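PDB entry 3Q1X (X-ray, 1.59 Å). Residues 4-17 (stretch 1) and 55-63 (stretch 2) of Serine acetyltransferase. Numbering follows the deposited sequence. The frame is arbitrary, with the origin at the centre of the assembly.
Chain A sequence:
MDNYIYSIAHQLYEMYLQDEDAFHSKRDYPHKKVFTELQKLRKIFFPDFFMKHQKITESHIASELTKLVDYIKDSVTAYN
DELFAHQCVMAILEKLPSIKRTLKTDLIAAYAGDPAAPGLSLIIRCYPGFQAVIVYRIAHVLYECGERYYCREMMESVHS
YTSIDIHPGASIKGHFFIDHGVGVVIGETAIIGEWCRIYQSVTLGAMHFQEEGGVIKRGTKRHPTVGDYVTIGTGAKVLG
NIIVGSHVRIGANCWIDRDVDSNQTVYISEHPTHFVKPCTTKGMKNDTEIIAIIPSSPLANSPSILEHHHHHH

Stretch 1, residues 4-17: YIYSIAHQLYEMYL
Stretch 2 (55-63) KITESHIAS

Residues 4-17 form one unbroken stretch of α-helix, phi/psi near -62/-43, that enters from earlier in the chain and runs on beyond it. Residues 55-63 approach as a loop that turns at Glu58 into a second helix, 59-63 and onward. The two helices run at 126° between their N-to-C directions, and their axes come within 8.7 Å. The register is set by two pairs: Ala9 CA lies 5.0 Å from Ala62 CA, and Tyr13 CA lies 5.5 Å from Glu58 CA, so four residues forward on the first helix correspond to four residues back on the second stretch, to the residue just before its helix.

The closer pair is made of two alanines. Ala9 points toward the second stretch, its CB 3.6 Å from Ala62 CA and 3.7 Å from Ala62 CB, a methyl set against both the CA and the methyl of Ala62. Ile61, chi1 m and chi2 t, bridges the two pairs: its CG2 is 4.2 Å from Ala9 CB, while its CD1 reaches the edge of the Tyr13 ring, 3.8 Å from CD1 of Tyr13. Near the start of the first stretch, Ile5 (m, t) adds a lighter touch, its CG2 4.0 Å from Ala62 O.

Tyr13 is the broad, flat bump. With chi1 t and chi2 71°, its ring lies beneath the turn that opens the second helix. Glu58, the N-cap residue, has a positive phi of 94° with psi -54°, following Thr57 at -141/-14. Over one ring face sit Glu58 N, 3.5 Å from Tyr13 CD1, and Thr57 C, 3.6 Å from Tyr13 CE1. Glu58 CB stands 3.8 Å from the centroid of the Tyr13 ring, 19° off its normal, making a CH-pi contact. Thr57 points its own side chain away, chi1 p, and its OG1 accepts a hydrogen bond from His60 N at 3.1 Å.

From this perch Glu58 extends (chi1 t, chi2 t, chi3 -26°) along the first helix toward its earlier turns. There His10, chi1 t and chi2 72°, donates from ND1 to Glu58 OE1 at 3.0 Å and 153°, the carboxylate oxygen lying near the imidazole plane; a weak second bond joins ND1 of His10 to OE2 of Glu58 at 3.3 Å. Tyr6, chi1 t, brings CE1 to 3.2 Å from Glu58 OE2.

At the far end Tyr16 (chi1 159°, chi2 84°) meets Ile56 (chi1 m, chi2 146°): CZ of Tyr16 is 3.8 Å from CG2 of Ile56. The rule is economical: alanines where backbones converge, a flat ring under the turn, and one extended glutamate whose carboxylate accepts from a histidine.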

# COMPACT_ATOMS: atom_id res chain seq x y z
N TYR A 4 -8.68 -13.11 -34.39
CA TYR A 4 -7.50 -13.50 -33.60
C TYR A 4 -7.89 -13.73 -32.14
O TYR A 4 -7.40 -14.66 -31.51
CB TYR A 4 -6.37 -12.46 -33.73
CG TYR A 4 -5.00 -12.97 -33.32
CD1 TYR A 4 -4.43 -14.09 -33.93
CD2 TYR A 4 -4.26 -12.32 -32.32
CE1 TYR A 4 -3.17 -14.56 -33.56
CE2 TYR A 4 -2.98 -12.79 -31.95
CZ TYR A 4 -2.46 -13.92 -32.57
OH TYR A 4 -1.21 -14.40 -32.23
N ILE A 5 -8.77 -12.89 -31.61
CA ILE A 5 -9.31 -13.04 -30.25
C ILE A 5 -10.01 -14.38 -30.12
O ILE A 5 -9.74 -15.13 -29.18
CB ILE A 5 -10.27 -11.89 -29.85
CG1 ILE A 5 -9.49 -10.61 -29.59
CG2 ILE A 5 -11.09 -12.27 -28.60
CD1 ILE A 5 -10.34 -9.34 -29.53
N TYR A 6 -10.89 -14.70 -31.07
CA TYR A 6 -11.57 -15.99 -31.06
C TYR A 6 -10.59 -17.17 -30.99
O TYR A 6 -10.81 -18.12 -30.23
CB TYR A 6 -12.52 -16.19 -32.26
CG TYR A 6 -12.83 -17.66 -32.36
CD1 TYR A 6 -13.84 -18.23 -31.59
CD2 TYR A 6 -12.05 -18.51 -33.14
CE1 TYR A 6 -14.09 -19.60 -31.63
CE2 TYR A 6 -12.29 -19.89 -33.18
CZ TYR A 6 -13.31 -20.42 -32.43
OH TYR A 6 -13.54 -21.78 -32.47
N SER A 7 -9.52 -17.10 -31.79
CA SER A 7 -8.53 -18.19 -31.86
C SER A 7 -7.75 -18.32 -30.56
O SER A 7 -7.49 -19.43 -30.10
CB SER A 7 -7.56 -18.00 -33.03
OG SER A 7 -6.55 -17.05 -32.74
N ILE A 8 -7.39 -17.18 -29.98
CA ILE A 8 -6.66 -17.16 -28.72
C ILE A 8 -7.55 -17.63 -27.57
O ILE A 8 -7.11 -18.41 -26.73
CB ILE A 8 -6.00 -15.77 -28.44
CG1 ILE A 8 -4.92 -15.44 -29.49
CG2 ILE A 8 -5.42 -15.68 -27.02
CD1 ILE A 8 -3.76 -16.43 -29.58
N ALA A 9 -8.81 -17.18 -27.54
CA ALA A 9 -9.76 -17.63 -26.52
C ALA A 9 -10.05 -19.12 -26.62
O ALA A 9 -10.26 -19.79 -25.61
CB ALA A 9 -11.05 -16.84 -26.60
N HIS A 10 -10.07 -19.64 -27.85
CA HIS A 10 -10.22 -21.07 -28.07
C HIS A 10 -9.06 -21.86 -27.46
O HIS A 10 -9.29 -22.85 -26.77
CB HIS A 10 -10.37 -21.40 -29.56
CG HIS A 10 -10.44 -22.87 -29.83
ND1 HIS A 10 -11.54 -23.64 -29.52
CD2 HIS A 10 -9.53 -23.73 -30.36
CE1 HIS A 10 -11.32 -24.89 -29.85
NE2 HIS A 10 -10.10 -24.98 -30.36
N GLN A 11 -7.82 -21.41 -27.71
CA GLN A 11 -6.62 -22.06 -27.17
C GLN A 11 -6.59 -22.03 -25.64
O GLN A 11 -6.38 -23.06 -25.00
CB GLN A 11 -5.33 -21.46 -27.76
CG GLN A 11 -4.06 -22.03 -27.12
CD GLN A 11 -2.78 -21.71 -27.89
OE1 GLN A 11 -2.76 -20.83 -28.76
NE2 GLN A 11 -1.70 -22.40 -27.54
N LEU A 12 -6.82 -20.85 -25.07
CA LEU A 12 -6.91 -20.67 -23.61
C LEU A 12 -8.00 -21.55 -22.99
O LEU A 12 -7.81 -22.11 -21.90
CB LEU A 12 -7.15 -19.19 -23.27
CG LEU A 12 -5.99 -18.20 -23.47
CD1 LEU A 12 -6.48 -16.77 -23.29
CD2 LEU A 12 -4.81 -18.48 -22.54
N TYR A 13 -9.13 -21.69 -23.68
CA TYR A 13 -10.21 -22.54 -23.19
C TYR A 13 -9.81 -24.02 -23.15
O TYR A 13 -10.11 -24.72 -22.18
CB TYR A 13 -11.48 -22.33 -24.01
CG TYR A 13 -12.65 -23.17 -23.52
CD1 TYR A 13 -13.29 -22.88 -22.32
CD2 TYR A 13 -13.10 -24.26 -24.27
CE1 TYR A 13 -14.35 -23.65 -21.87
CE2 TYR A 13 -14.16 -25.04 -23.83
CZ TYR A 13 -14.78 -24.73 -22.63
OH TYR A 13 -15.84 -25.49 -22.19
N GLU A 14 -9.16 -24.48 -24.22
CA GLU A 14 -8.67 -25.86 -24.31
C GLU A 14 -7.61 -26.15 -23.25
O GLU A 14 -7.57 -27.26 -22.69
CB GLU A 14 -8.11 -26.13 -25.72
CG GLU A 14 -9.18 -26.35 -26.79
CD GLU A 14 -10.03 -27.60 -26.54
OE1 GLU A 14 -9.46 -28.71 -26.42
OE2 GLU A 14 -11.27 -27.47 -26.47
N MET A 15 -6.76 -25.16 -22.97
CA MET A 15 -5.78 -25.27 -21.89
C MET A 15 -6.49 -25.39 -20.55
O MET A 15 -6.12 -26.24 -19.73
CB MET A 15 -4.85 -24.06 -21.89
CG MET A 15 -3.86 -24.06 -23.05
SD MET A 15 -3.19 -22.43 -23.35
CE MET A 15 -1.79 -22.42 -22.25
N TYR A 16 -7.50 -24.56 -20.33
CA TYR A 16 -8.33 -24.62 -19.13
C TYR A 16 -8.92 -26.03 -18.93
O TYR A 16 -8.81 -26.60 -17.85
CB TYR A 16 -9.43 -23.55 -19.18
CG TYR A 16 -10.64 -23.78 -18.30
CD1 TYR A 16 -10.63 -23.41 -16.95
CD2 TYR A 16 -11.80 -24.35 -18.82
CE1 TYR A 16 -11.76 -23.62 -16.14
CE2 TYR A 16 -12.93 -24.56 -18.03
CZ TYR A 16 -12.90 -24.20 -16.69
OH TYR A 16 -14.02 -24.41 -15.91
N LEU A 17 -9.49 -26.60 -20.00
CA LEU A 17 -10.04 -27.95 -19.96
C LEU A 17 -9.02 -29.04 -19.58
O LEU A 17 -9.37 -30.06 -18.97
CB LEU A 17 -10.70 -28.30 -21.29
CG LEU A 17 -12.06 -27.70 -21.62
CD1 LEU A 17 -12.46 -28.14 -23.02
CD2 LEU A 17 -13.13 -28.10 -20.60
N LYS A 55 -21.33 -20.20 -16.12
CA LYS A 55 -21.00 -19.18 -17.13
C LYS A 55 -19.71 -19.42 -17.95
O LYS A 55 -19.46 -18.71 -18.92
CB LYS A 55 -20.97 -17.78 -16.50
CG LYS A 55 -22.17 -17.44 -15.63
CD LYS A 55 -22.40 -15.94 -15.60
CE LYS A 55 -23.03 -15.49 -14.29
NZ LYS A 55 -23.33 -14.03 -14.32
N ILE A 56 -18.90 -20.41 -17.56
CA ILE A 56 -17.61 -20.68 -18.23
C ILE A 56 -17.75 -21.60 -19.47
O ILE A 56 -18.06 -22.78 -19.33
CB ILE A 56 -16.57 -21.24 -17.22
CG1 ILE A 56 -16.39 -20.25 -16.05
CG2 ILE A 56 -15.23 -21.51 -17.91
CD1 ILE A 56 -16.12 -20.90 -14.71
N THR A 57 -17.49 -21.06 -20.67
CA THR A 57 -17.94 -21.69 -21.93
C THR A 57 -17.01 -21.67 -23.17
O THR A 57 -17.25 -22.41 -24.13
CB THR A 57 -19.29 -21.08 -22.39
OG1 THR A 57 -19.22 -19.65 -22.30
CG2 THR A 57 -20.45 -21.59 -21.53
N GLU A 58 -15.97 -20.83 -23.15
CA GLU A 58 -15.18 -20.38 -24.33
C GLU A 58 -15.72 -19.06 -24.86
O GLU A 58 -14.97 -18.09 -25.00
CB GLU A 58 -15.05 -21.40 -25.49
CG GLU A 58 -14.36 -20.77 -26.73
CD GLU A 58 -13.90 -21.75 -27.81
OE1 GLU A 58 -13.63 -22.93 -27.50
OE2 GLU A 58 -13.78 -21.32 -28.98
N SER A 59 -17.02 -19.02 -25.15
CA SER A 59 -17.68 -17.77 -25.55
C SER A 59 -17.53 -16.71 -24.48
O SER A 59 -17.32 -15.54 -24.79
CB SER A 59 -19.16 -17.99 -25.87
OG SER A 59 -19.79 -16.76 -26.18
N HIS A 60 -17.62 -17.11 -23.21
CA HIS A 60 -17.47 -16.15 -22.12
C HIS A 60 -16.01 -15.72 -21.92
O HIS A 60 -15.76 -14.55 -21.62
CB HIS A 60 -18.09 -16.65 -20.82
CG HIS A 60 -18.76 -15.58 -20.01
ND1 HIS A 60 -18.27 -14.29 -19.92
CD2 HIS A 60 -19.88 -15.60 -19.25
CE1 HIS A 60 -19.06 -13.57 -19.15
NE2 HIS A 60 -20.04 -14.35 -18.72
N ILE A 61 -15.07 -16.64 -22.11
CA ILE A 61 -13.64 -16.30 -22.10
C ILE A 61 -13.33 -15.29 -23.22
O ILE A 61 -12.66 -14.28 -22.98
CB ILE A 61 -12.70 -17.54 -22.20
CG1 ILE A 61 -12.80 -18.40 -20.93
CG2 ILE A 61 -11.25 -17.11 -22.42
CD1 ILE A 61 -11.92 -19.65 -20.93
N ALA A 62 -13.84 -15.58 -24.42
CA ALA A 62 -13.73 -14.67 -25.56
C ALA A 62 -14.33 -13.30 -25.26
O ALA A 62 -13.73 -12.28 -25.59
CB ALA A 62 -14.38 -15.28 -26.80
N SER A 63 -15.52 -13.29 -24.65
CA SER A 63 -16.20 -12.06 -24.23
C SER A 63 -15.33 -11.20 -23.30
O SER A 63 -15.15 -10.01 -23.54
CB SER A 63 -17.53 -12.41 -23.55
OG SER A 63 -18.28 -11.24 -23.26